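Local coordinates for outer membrane protein SusF (Bacteroides thetaiotaomicron, PDB 4FE9) that binds starch at the bacterial cell surface through its carbohydrate-binding modules, before the glycan is transported into the periplasm for degradation, at residues Leu27-Thr32 with Ala52-Thr57; Glu61-Ala66 with Ala119-Pro124; Pro368-Met373 with Val412-Asn417. All blocks are in the same frame, centred on the assembly; numbering follows the deposited sequence.

Interaction 1 of 3, residues Leu27-Thr32 with Ala52-Thr57; sequences LTATFT and AKLSST
Leu54 and Phe31 make the tight part of this contact. CD1 of Leu54 stands over one face of the Phe31 ring, offset toward the rim, 4.3 Å from the centroid and 19° off the ring normal, which is CH-pi geometry. The same methyl lies 3.7 Å from CB of Ala29, so it touches both Ala29 and Phe31, two residues apart on the same face of the facing strand. CG of Leu54 is anti to the backbone N (chi1 172°), and chi2 of 65° then places CD1 over the ring. Ile117, Val136 and Phe88 of neighbouring strands also pack on Phe31, which places this face inside the N-terminal, E-set-related domain.

The antiparallel ladder is interrupted by a classic beta bulge, in which two residues, Ser55 and Ser56, lie opposite the single Thr30. Thr30 O accepts a bond from Ser55 N at 2.8 Å and a second, weak one from Ser56 N at 3.4 Å, so one carbonyl serves both bulge amides.

The other face carries hydroxyls and is looser and more exposed. OG of Ser55 and OG1 of Thr32 share a hydrogen bond of 3.2 Å, and Ser56 OG comes no closer than 3.6 Å to Thr30 CB. Beyond the bulge, back on the face of Ala29, OG1 of Thr57 donates to Thr28 O at 2.8 Å and is also hydrogen-bonded to Ala59 N.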
ATOM      1  N   LEU A  27     -39.893  -6.831 -22.009  1.00 26.91           N
ATOM      2  CA  LEU A  27     -39.685  -5.765 -22.995  1.00 23.72           C
ATOM      3  C   LEU A  27     -38.214  -5.471 -23.187  1.00 21.64           C
ATOM      4  O   LEU A  27     -37.419  -5.638 -22.265  1.00 19.43           O
ATOM      5  CB  LEU A  27     -40.418  -4.505 -22.581  1.00 23.44           C
ATOM      6  CG  LEU A  27     -41.918  -4.661 -22.266  1.00 25.65           C
ATOM      7  CD1 LEU A  27     -42.537  -3.294 -22.138  1.00 23.36           C
ATOM      8  CD2 LEU A  27     -42.646  -5.491 -23.347  1.00 28.03           C
ATOM      9  N   THR A  28     -37.833  -5.093 -24.408  1.00 19.60           N
ATOM     10  CA  THR A  28     -36.458  -4.736 -24.662  1.00 19.06           C
ATOM     11  C   THR A  28     -36.298  -3.284 -25.104  1.00 16.70           C
ATOM     12  O   THR A  28     -37.249  -2.638 -25.510  1.00 14.25           O
ATOM     13  CB  THR A  28     -35.741  -5.706 -25.650  1.00 18.59           C
ATOM     14  OG1 THR A  28     -36.433  -5.728 -26.881  1.00 22.27           O
ATOM     15  CG2 THR A  28     -35.684  -7.126 -25.078  1.00 23.17           C
ATOM     16  N   ALA A  29     -35.117  -2.746 -24.881  1.00 15.19           N
ATOM     17  CA  ALA A  29     -34.768  -1.435 -25.433  1.00 14.73           C
ATOM     18  C   ALA A  29     -33.408  -1.531 -26.082  1.00 13.60           C
ATOM     19  O   ALA A  29     -32.567  -2.304 -25.639  1.00 13.36           O
ATOM     20  CB  ALA A  29     -34.757  -0.389 -24.340  1.00 12.70           C
ATOM     21  N   THR A  30     -33.167  -0.681 -27.064  1.00 13.39           N
ATOM     22  CA  THR A  30     -31.855  -0.605 -27.678  1.00 14.46           C
ATOM     23  C   THR A  30     -31.335   0.781 -27.548  1.00 12.46           C
ATOM     24  O   THR A  30     -32.024   1.736 -27.865  1.00 12.03           O
ATOM     25  CB  THR A  30     -31.897  -1.000 -29.168  1.00 15.06           C
ATOM     26  OG1 THR A  30     -32.339  -2.354 -29.269  1.00 20.14           O
ATOM     27  CG2 THR A  30     -30.493  -0.878 -29.806  1.00 16.22           C
ATOM     28  N   PHE A  31     -30.204   0.883 -26.885  1.00 11.49           N
ATOM     29  CA  PHE A  31     -29.477   2.143 -26.738  1.00 12.92           C
ATOM     30  C   PHE A  31     -28.310   2.207 -27.711  1.00 13.43           C
ATOM     31  O   PHE A  31     -27.631   1.191 -27.950  1.00 11.86           O
ATOM     32  CB  PHE A  31     -28.930   2.235 -25.329  1.00 11.56           C
ATOM     33  CG  PHE A  31     -29.988   2.335 -24.290  1.00 12.35           C
ATOM     34  CD1 PHE A  31     -30.537   3.578 -23.954  1.00 10.09           C
ATOM     35  CD2 PHE A  31     -30.465   1.187 -23.652  1.00 13.80           C
ATOM     36  CE1 PHE A  31     -31.620   3.663 -23.069  1.00 12.16           C
ATOM     37  CE2 PHE A  31     -31.446   1.272 -22.690  1.00  8.62           C
ATOM     38  CZ  PHE A  31     -32.061   2.516 -22.418  1.00 12.25           C
ATOM     39  N   THR A  32     -27.966   3.429 -28.115  1.00 14.42           N
ATOM     40  CA  THR A  32     -26.734   3.676 -28.891  1.00 16.30           C
ATOM     41  C   THR A  32     -25.941   4.824 -28.272  1.00 15.64           C
ATOM     42  O   THR A  32     -26.518   5.717 -27.634  1.00 14.77           O
ATOM     43  CB  THR A  32     -27.055   4.073 -30.339  1.00 15.90           C
ATOM     44  OG1 THR A  32     -27.906   5.222 -30.315  1.00 20.03           O
ATOM     45  CG2 THR A  32     -27.779   2.922 -31.079  1.00 16.96           C
ATOM     46  N   ALA A  52     -25.810   9.278 -24.922  1.00  8.91           N
ATOM     47  CA  ALA A  52     -26.510   8.083 -25.308  1.00  9.11           C
ATOM     48  C   ALA A  52     -27.900   8.428 -25.846  1.00 10.38           C
ATOM     49  O   ALA A  52     -28.383   9.560 -25.684  1.00 10.87           O
ATOM     50  CB  ALA A  52     -26.598   7.090 -24.131  1.00  9.72           C
ATOM     51  N   LYS A  53     -28.511   7.478 -26.541  1.00 11.60           N
ATOM     52  CA  LYS A  53     -29.831   7.692 -27.138  1.00 12.98           C
ATOM     53  C   LYS A  53     -30.598   6.383 -27.062  1.00 13.37           C
ATOM     54  O   LYS A  53     -30.011   5.327 -27.207  1.00 12.43           O
ATOM     55  CB  LYS A  53     -29.677   8.138 -28.595  1.00 13.68           C
ATOM     56  CG  LYS A  53     -30.979   8.460 -29.319  1.00 18.34           C
ATOM     57  CD  LYS A  53     -30.681   8.894 -30.790  1.00 27.97           C
ATOM     58  CE  LYS A  53     -31.977   9.136 -31.598  1.00 31.22           C
ATOM     59  NZ  LYS A  53     -33.049   9.652 -30.730  1.00 31.25           N
ATOM     60  N   LEU A  54     -31.878   6.449 -26.674  1.00 13.92           N
ATOM     61  CA  LEU A  54     -32.769   5.307 -26.827  1.00 15.19           C
ATOM     62  C   LEU A  54     -33.273   5.234 -28.247  1.00 15.78           C
ATOM     63  O   LEU A  54     -33.921   6.149 -28.723  1.00 16.53           O
ATOM     64  CB  LEU A  54     -33.970   5.402 -25.863  1.00 15.85           C
ATOM     65  CG  LEU A  54     -35.039   4.333 -26.115  1.00 16.48           C
ATOM     66  CD1 LEU A  54     -34.455   2.970 -25.814  1.00 14.08           C
ATOM     67  CD2 LEU A  54     -36.247   4.592 -25.263  1.00 24.79           C
ATOM     68  N   SER A  55     -32.844   4.220 -28.966  1.00 16.59           N
ATOM     69  CA  SER A  55     -33.090   4.170 -30.403  1.00 19.59           C
ATOM     70  C   SER A  55     -34.397   3.468 -30.707  1.00 18.47           C
ATOM     71  O   SER A  55     -35.120   3.868 -31.604  1.00 18.61           O
ATOM     72  CB  SER A  55     -31.951   3.466 -31.117  1.00 18.62           C
ATOM     73  OG  SER A  55     -30.829   4.339 -31.165  1.00 29.22           O
ATOM     74  N   SER A  56     -34.673   2.394 -29.974  1.00 17.57           N
ATOM     75  CA  SER A  56     -35.904   1.660 -30.174  1.00 17.70           C
ATOM     76  C   SER A  56     -36.248   0.871 -28.928  1.00 15.45           C
ATOM     77  O   SER A  56     -35.405   0.629 -28.070  1.00 14.61           O
ATOM     78  CB  SER A  56     -35.773   0.705 -31.369  1.00 16.18           C
ATOM     79  OG  SER A  56     -34.848  -0.327 -31.059  1.00 19.55           O
ATOM     80  N   THR A  57     -37.481   0.439 -28.866  1.00 15.36           N
ATOM     81  CA  THR A  57     -37.955  -0.377 -27.766  1.00 16.03           C
ATOM     82  C   THR A  57     -39.084  -1.239 -28.281  1.00 15.36           C
ATOM     83  O   THR A  57     -39.791  -0.831 -29.191  1.00 14.13           O
ATOM     84  CB  THR A  57     -38.515   0.524 -26.648  1.00 15.14           C
ATOM     85  OG1 THR A  57     -38.773  -0.265 -25.480  1.00 23.84           O
ATOM     86  CG2 THR A  57     -39.781   1.199 -27.094  1.00 17.51           C
TER

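Interaction 2 of 3, residues Glu61-Ala66 with Ala119-Pro124; sequences EGSKIA and ASAVTP
An antiparallel strand pair within the N-terminal, E-set-related domain of SusF joins Lys64-Ala66 to Ala119-Val122, with segment axes 148° apart. The ladder reads Lys64 with Val122, Ile65 with Ala121 and Ala66 with Ser120; the first and last are hydrogen-bonded pairs and the middle one is not. Both bonds are made at each hydrogen-bonded pair. At the Lys64 end they differ in length: Val122 N reaches Lys64 O at 2.7 Å, whereas Lys64 N meets Val122 O at 3.1 Å. Around Ala66 and Ser120 the bonds are more even, and Ala66 N points at Ser120 O with an N-H...O angle of 169°.

Side chains separate onto two faces. On one, Val122 lies across from Lys64 and also touches Ala66, two residues further on: CG2, anti to its own carbonyl carbon, comes within 3.8 Å of Ala66 CB, while the CB atoms of Val122 and Lys64 are 4.0 Å apart. Beyond CG the lysine chain runs out extended, away from the partner strand. Ser120 belongs to this face too, and its OG is hydrogen-bonded to Asn68 ND2.

The opposite face carries Ile65 and Ala121, and Leu131 of the adjacent strand 128-141 packs against both. Here the contacts across the pair are thin, made by methyl and methylene groups. Ser63 CB sits by Ala121 CB, while the serine OG is hydrogen-bonded to Glu60 O, and CG2 of Ile65, anti to its backbone N, meets CB of Ala119 at 4.1 Å.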
ATOM      1  N   GLU A  61     -46.330   2.038 -28.577  1.00 30.49           N
ATOM      2  CA  GLU A  61     -46.446   3.460 -28.852  1.00 32.37           C
ATOM      3  C   GLU A  61     -47.352   4.137 -27.795  1.00 31.65           C
ATOM      4  O   GLU A  61     -48.329   3.539 -27.314  1.00 32.17           O
ATOM      5  CB  GLU A  61     -47.008   3.685 -30.267  1.00 32.40           C
ATOM      6  CG  GLU A  61     -46.267   4.758 -31.049  1.00 37.72           C
ATOM      7  CD  GLU A  61     -44.789   4.825 -30.677  1.00 53.64           C
ATOM      8  OE1 GLU A  61     -44.337   5.902 -30.225  1.00 60.16           O
ATOM      9  OE2 GLU A  61     -44.105   3.773 -30.747  1.00 56.85           O
ATOM     10  N   GLY A  62     -46.981   5.332 -27.368  1.00 30.68           N
ATOM     11  CA  GLY A  62     -47.763   6.013 -26.330  1.00 29.63           C
ATOM     12  C   GLY A  62     -47.141   5.919 -24.937  1.00 28.56           C
ATOM     13  O   GLY A  62     -47.320   6.822 -24.112  1.00 28.98           O
ATOM     14  N   SER A  63     -46.314   4.901 -24.715  1.00 26.86           N
ATOM     15  CA  SER A  63     -45.562   4.780 -23.447  1.00 25.27           C
ATOM     16  C   SER A  63     -44.602   5.958 -23.209  1.00 23.92           C
ATOM     17  O   SER A  63     -43.821   6.312 -24.077  1.00 23.77           O
ATOM     18  CB  SER A  63     -44.767   3.481 -23.431  1.00 26.04           C
ATOM     19  OG  SER A  63     -45.604   2.378 -23.694  1.00 27.19           O
ATOM     20  N   LYS A  64     -44.526   6.401 -21.969  1.00 21.11           N
ATOM     21  CA  LYS A  64     -43.455   7.272 -21.532  1.00 19.52           C
ATOM     22  C   LYS A  64     -42.261   6.436 -21.093  1.00 17.55           C
ATOM     23  O   LYS A  64     -42.410   5.278 -20.744  1.00 15.36           O
ATOM     24  CB  LYS A  64     -43.928   8.113 -20.350  1.00 19.31           C
ATOM     25  CG  LYS A  64     -44.590   9.404 -20.737  1.00 19.67           C
ATOM     26  CD  LYS A  64     -44.755  10.250 -19.505  1.00 13.41           C
ATOM     27  CE  LYS A  64     -45.727  11.341 -19.727  1.00 15.01           C
ATOM     28  NZ  LYS A  64     -45.992  12.022 -18.436  1.00 18.05           N
ATOM     29  N   ILE A  65     -41.083   7.057 -21.069  1.00 16.57           N
ATOM     30  CA  ILE A  65     -39.860   6.397 -20.610  1.00 14.33           C
ATOM     31  C   ILE A  65     -39.438   7.028 -19.292  1.00 14.83           C
ATOM     32  O   ILE A  65     -39.323   8.236 -19.200  1.00 15.63           O
ATOM     33  CB  ILE A  65     -38.717   6.564 -21.637  1.00 15.08           C
ATOM     34  CG1 ILE A  65     -39.091   5.914 -22.996  1.00 15.93           C
ATOM     35  CG2 ILE A  65     -37.394   6.016 -21.086  1.00 12.98           C
ATOM     36  CD1 ILE A  65     -39.368   4.409 -22.923  1.00 17.90           C
ATOM     37  N   ALA A  66     -39.231   6.198 -18.264  1.00 14.88           N
ATOM     38  CA  ALA A  66     -38.639   6.663 -17.006  1.00 15.03           C
ATOM     39  C   ALA A  66     -37.293   6.030 -16.830  1.00 14.07           C
ATOM     40  O   ALA A  66     -37.134   4.827 -17.060  1.00 14.32           O
ATOM     41  CB  ALA A  66     -39.545   6.302 -15.810  1.00 15.19           C
ATOM     42  N   ALA A 119     -34.063   1.554 -17.757  1.00 11.69           N
ATOM     43  CA  ALA A 119     -35.270   2.326 -17.980  1.00 10.92           C
ATOM     44  C   ALA A 119     -36.541   1.469 -17.830  1.00 11.87           C
ATOM     45  O   ALA A 119     -36.491   0.237 -17.928  1.00 11.04           O
ATOM     46  CB  ALA A 119     -35.232   2.991 -19.371  1.00 11.14           C
ATOM     47  N   SER A 120     -37.679   2.151 -17.670  1.00 11.77           N
ATOM     48  CA  SER A 120     -38.997   1.515 -17.695  1.00 11.99           C
ATOM     49  C   SER A 120     -39.938   2.267 -18.599  1.00 10.00           C
ATOM     50  O   SER A 120     -39.789   3.472 -18.815  1.00 10.35           O
ATOM     51  CB  SER A 120     -39.594   1.440 -16.281  1.00 12.06           C
ATOM     52  OG  SER A 120     -38.869   0.527 -15.489  1.00 16.90           O
ATOM     53  N   ALA A 121     -40.903   1.555 -19.150  1.00 10.29           N
ATOM     54  CA  ALA A 121     -41.973   2.182 -19.925  1.00 10.83           C
ATOM     55  C   ALA A 121     -43.110   2.497 -18.957  1.00 11.47           C
ATOM     56  O   ALA A 121     -43.452   1.675 -18.143  1.00 12.50           O
ATOM     57  CB  ALA A 121     -42.461   1.218 -21.004  1.00 11.42           C
ATOM     58  N   VAL A 122     -43.724   3.658 -19.100  1.00 11.90           N
ATOM     59  CA  VAL A 122     -44.774   4.068 -18.198  1.00 13.54           C
ATOM     60  C   VAL A 122     -46.140   4.204 -18.935  1.00 14.14           C
ATOM     61  O   VAL A 122     -46.228   4.824 -19.987  1.00 14.24           O
ATOM     62  CB  VAL A 122     -44.389   5.379 -17.479  1.00 13.09           C
ATOM     63  CG1 VAL A 122     -45.505   5.827 -16.532  1.00 15.72           C
ATOM     64  CG2 VAL A 122     -43.072   5.158 -16.669  1.00 14.23           C
ATOM     65  N   THR A 123     -47.141   3.481 -18.451  1.00 15.35           N
ATOM     66  CA  THR A 123     -48.454   3.421 -19.117  1.00 16.15           C
ATOM     67  C   THR A 123     -49.318   4.624 -18.663  1.00 17.21           C
ATOM     68  O   THR A 123     -48.943   5.338 -17.747  1.00 17.35           O
ATOM     69  CB  THR A 123     -49.205   2.138 -18.704  1.00 16.24           C
ATOM     70  OG1 THR A 123     -49.609   2.259 -17.336  1.00 16.84           O
ATOM     71  CG2 THR A 123     -48.322   0.920 -18.851  1.00 15.29           C
ATOM     72  N   PRO A 124     -50.565   4.727 -19.187  1.00 19.05           N
ATOM     73  CA  PRO A 124     -51.414   5.874 -18.783  1.00 18.70           C
ATOM     74  C   PRO A 124     -51.996   5.687 -17.384  1.00 20.43           C
ATOM     75  O   PRO A 124     -52.612   6.642 -16.822  1.00 20.69           O
ATOM     76  CB  PRO A 124     -52.540   5.875 -19.831  1.00 19.00           C
ATOM     77  CG  PRO A 124     -51.922   5.129 -21.056  1.00 19.64           C
ATOM     78  CD  PRO A 124     -51.082   4.039 -20.388  1.00 17.99           C
TER

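Interaction 3 of 3, residues Pro368-Met373 with Val412-Asn417; sequences PNVYLM and VRICVN
Val370 and Ile414 meet obliquely, methyl to methyl, on the buried face of an antiparallel strand pair in the third starch-binding module of SusF, a beta-sandwich module consistent with an Ig-like fold. Both touching branches are anti to their own backbone N: CG1 of Val370 (chi1 178°) and CG2 of Ile414, 3.5 Å apart. The other methyl of Val370, CG2, is directed at CG1 of Val416, a second oblique and looser approach. Phe431 packs on Val370 and Ile414 alike, and Ile298 of strand 294-301, in the preceding module, touches both valines; the apolar face therefore reaches the module boundary.

On the reverse face stand Tyr371, Met373, Arg413 and Cys415. The Met373 chain bends at chi2 and chi3. Its CG lies 3.7 Å from Cys415 SG and its SD 4.0 Å, so the thiol touches the CG-SD part of the methionine. The Met373 side chain comes about 6 Å from the bound sodium ion. Arg413 CB packs beside CB and the carbonyl O of Met373; its guanidinium leads away to a salt bridge from NE to Glu430.

The backbone holds this register unevenly. Tyr371 N to Cys415 O is the shortest bond at 2.7 Å; Met373 N approaches Arg413 O 44° out of its carbonyl plane, and the return bond from Arg413 N is weak. One water spans the loop-side end, donating to Asn369 O at 2.6 Å and accepting from Asn417 N at 2.8 Å.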
ATOM      1  N   PRO A 368      12.201 -20.531   6.085  1.00 23.21           N
ATOM      2  CA  PRO A 368      13.170 -20.237   7.164  1.00 22.14           C
ATOM      3  C   PRO A 368      14.594 -20.491   6.725  1.00 21.29           C
ATOM      4  O   PRO A 368      15.208 -21.430   7.201  1.00 21.04           O
ATOM      5  CB  PRO A 368      12.789 -21.237   8.237  1.00 21.83           C
ATOM      6  CG  PRO A 368      12.340 -22.431   7.462  1.00 23.74           C
ATOM      7  CD  PRO A 368      11.605 -21.867   6.240  1.00 22.40           C
ATOM      8  N   ASN A 369      15.061 -19.746   5.723  1.00 20.56           N
ATOM      9  CA  ASN A 369      16.412 -19.915   5.182  1.00 20.95           C
ATOM     10  C   ASN A 369      17.439 -19.128   5.992  1.00 21.77           C
ATOM     11  O   ASN A 369      17.446 -17.882   5.963  1.00 21.24           O
ATOM     12  CB  ASN A 369      16.470 -19.436   3.747  1.00 19.87           C
ATOM     13  CG  ASN A 369      15.713 -20.337   2.809  1.00 23.32           C
ATOM     14  OD1 ASN A 369      15.294 -21.419   3.197  1.00 23.56           O
ATOM     15  ND2 ASN A 369      15.353 -19.810   1.661  1.00 27.13           N
ATOM     16  N   VAL A 370      18.244 -19.841   6.770  1.00 21.87           N
ATOM     17  CA  VAL A 370      19.324 -19.217   7.542  1.00 21.98           C
ATOM     18  C   VAL A 370      20.628 -19.503   6.830  1.00 22.54           C
ATOM     19  O   VAL A 370      20.820 -20.601   6.281  1.00 21.85           O
ATOM     20  CB  VAL A 370      19.380 -19.781   8.955  1.00 21.91           C
ATOM     21  CG1 VAL A 370      20.550 -19.151   9.766  1.00 21.77           C
ATOM     22  CG2 VAL A 370      18.109 -19.559   9.643  1.00 20.43           C
ATOM     23  N   TYR A 371      21.494 -18.501   6.750  1.00 22.14           N
ATOM     24  CA  TYR A 371      22.686 -18.606   5.921  1.00 22.54           C
ATOM     25  C   TYR A 371      23.972 -18.356   6.701  1.00 23.51           C
ATOM     26  O   TYR A 371      24.098 -17.351   7.420  1.00 22.38           O
ATOM     27  CB  TYR A 371      22.617 -17.650   4.764  1.00 23.08           C
ATOM     28  CG  TYR A 371      21.547 -17.968   3.731  1.00 26.01           C
ATOM     29  CD1 TYR A 371      21.841 -18.765   2.624  1.00 30.44           C
ATOM     30  CD2 TYR A 371      20.307 -17.303   3.759  1.00 31.79           C
ATOM     31  CE1 TYR A 371      20.925 -18.929   1.598  1.00 29.17           C
ATOM     32  CE2 TYR A 371      19.381 -17.481   2.757  1.00 35.42           C
ATOM     33  CZ  TYR A 371      19.694 -18.296   1.674  1.00 39.14           C
ATOM     34  OH  TYR A 371      18.770 -18.488   0.679  1.00 41.63           O
ATOM     35  N   LEU A 372      24.975 -19.189   6.429  1.00 23.75           N
ATOM     36  CA  LEU A 372      26.347 -18.894   6.790  1.00 23.74           C
ATOM     37  C   LEU A 372      26.935 -17.856   5.859  1.00 23.71           C
ATOM     38  O   LEU A 372      26.770 -17.924   4.631  1.00 24.97           O
ATOM     39  CB  LEU A 372      27.185 -20.167   6.773  1.00 22.76           C
ATOM     40  CG  LEU A 372      28.508 -20.109   7.538  1.00 25.02           C
ATOM     41  CD1 LEU A 372      28.250 -20.007   9.070  1.00 23.47           C
ATOM     42  CD2 LEU A 372      29.368 -21.356   7.203  1.00 29.41           C
ATOM     43  N   MET A 373      27.603 -16.863   6.435  1.00 23.15           N
ATOM     44  CA  MET A 373      28.201 -15.796   5.644  1.00 22.05           C
ATOM     45  C   MET A 373      29.658 -15.610   6.035  1.00 21.92           C
ATOM     46  O   MET A 373      30.033 -15.834   7.179  1.00 21.57           O
ATOM     47  CB  MET A 373      27.450 -14.474   5.866  1.00 21.02           C
ATOM     48  CG  MET A 373      25.966 -14.577   5.597  1.00 22.77           C
ATOM     49  SD  MET A 373      25.663 -14.497   3.836  1.00 26.22           S
ATOM     50  CE  MET A 373      26.357 -12.893   3.386  1.00 23.58           C
ATOM     51  N   VAL A 412      32.798 -15.905  12.192  1.00 22.72           N
ATOM     52  CA  VAL A 412      31.480 -16.407  11.835  1.00 22.35           C
ATOM     53  C   VAL A 412      30.492 -15.238  11.652  1.00 20.43           C
ATOM     54  O   VAL A 412      30.419 -14.356  12.484  1.00 19.51           O
ATOM     55  CB  VAL A 412      30.942 -17.332  12.921  1.00 22.06           C
ATOM     56  CG1 VAL A 412      29.531 -17.855  12.539  1.00 23.39           C
ATOM     57  CG2 VAL A 412      31.915 -18.501  13.164  1.00 24.64           C
ATOM     58  N   ARG A 413      29.793 -15.227  10.526  1.00 18.89           N
ATOM     59  CA  ARG A 413      28.598 -14.413  10.364  1.00 18.23           C
ATOM     60  C   ARG A 413      27.398 -15.287   9.962  1.00 18.96           C
ATOM     61  O   ARG A 413      27.564 -16.308   9.252  1.00 20.01           O
ATOM     62  CB  ARG A 413      28.842 -13.316   9.318  1.00 15.89           C
ATOM     63  CG  ARG A 413      30.026 -12.404   9.622  1.00 18.69           C
ATOM     64  CD  ARG A 413      29.716 -11.428  10.801  1.00 14.96           C
ATOM     65  NE  ARG A 413      28.954 -10.229  10.365  1.00 10.66           N
ATOM     66  CZ  ARG A 413      29.498  -9.123   9.842  1.00 13.07           C
ATOM     67  NH1 ARG A 413      30.794  -9.087   9.537  1.00 10.77           N
ATOM     68  NH2 ARG A 413      28.722  -8.076   9.534  1.00  7.25           N
ATOM     69  N   ILE A 414      26.223 -14.954  10.493  1.00 17.48           N
ATOM     70  CA  ILE A 414      24.977 -15.685  10.185  1.00 17.78           C
ATOM     71  C   ILE A 414      23.879 -14.648   9.870  1.00 18.41           C
ATOM     72  O   ILE A 414      23.809 -13.574  10.524  1.00 18.63           O
ATOM     73  CB  ILE A 414      24.503 -16.521  11.394  1.00 16.22           C
ATOM     74  CG1 ILE A 414      25.704 -17.150  12.126  1.00 16.73           C
ATOM     75  CG2 ILE A 414      23.483 -17.611  10.947  1.00 19.75           C
ATOM     76  CD1 ILE A 414      25.362 -17.641  13.527  1.00 15.84           C
ATOM     77  N   CYS A 415      23.019 -14.960   8.895  1.00 17.35           N
ATOM     78  CA  CYS A 415      21.848 -14.129   8.641  1.00 17.58           C
ATOM     79  C   CYS A 415      20.612 -14.901   8.132  1.00 18.41           C
ATOM     80  O   CYS A 415      20.683 -16.111   7.827  1.00 16.23           O
ATOM     81  CB  CYS A 415      22.186 -12.988   7.681  1.00 16.05           C
ATOM     82  SG  CYS A 415      22.421 -13.532   5.962  1.00 17.66           S
ATOM     83  N   VAL A 416      19.471 -14.215   8.156  1.00 17.06           N
ATOM     84  CA  VAL A 416      18.394 -14.444   7.189  1.00 18.61           C
ATOM     85  C   VAL A 416      18.383 -13.297   6.190  1.00 19.94           C
ATOM     86  O   VAL A 416      19.188 -12.374   6.298  1.00 21.56           O
ATOM     87  CB  VAL A 416      17.032 -14.508   7.890  1.00 17.45           C
ATOM     88  CG1 VAL A 416      17.004 -15.666   8.901  1.00 14.23           C
ATOM     89  CG2 VAL A 416      16.749 -13.186   8.596  1.00 14.93           C
ATOM     90  N   ASN A 417      17.543 -13.401   5.165  1.00 19.80           N
ATOM     91  CA  ASN A 417      17.334 -12.305   4.230  1.00 20.03           C
ATOM     92  C   ASN A 417      15.901 -12.358   3.674  1.00 20.01           C
ATOM     93  O   ASN A 417      15.646 -13.039   2.710  1.00 19.44           O
ATOM     94  CB  ASN A 417      18.339 -12.395   3.067  1.00 19.30           C
ATOM     95  CG  ASN A 417      18.166 -11.252   2.030  1.00 23.79           C
ATOM     96  OD1 ASN A 417      18.007 -11.503   0.819  1.00 20.64           O
ATOM     97  ND2 ASN A 417      18.275  -9.987   2.503  1.00 18.75           N
TER
HETATM   98  O   HOH W   1      16.279 -15.881   4.714  1.00 22.27           O
HETATM   99  O   HOH W   2      32.031 -16.949   8.656  1.00 20.39           O

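Overall arrangement
Interactions 1 and 2 belong to one mixed sheet of the N-terminal domain, their centres 13 Å apart, and they meet directly where Leu54 CD2 packs on Ile65 CG1 at 3.9 Å. Strand 128-141 ties them further, since Leu131 touches Thr57 in one and Ile65 and Ala121 in the other. Both are partly buried, with an aromatic-aliphatic core and a hydroxyl-lined bulge in interaction 1, and small methyl contacts on a regular ladder in interaction 2. Interaction 3 lies about 68 and 75 Å away between centres, across the chain's centre. It is the buried one, built from branched aliphatic and sulfur side chains, with a water bridging Asn369 and Asn417 at one end and a weaker one at the other.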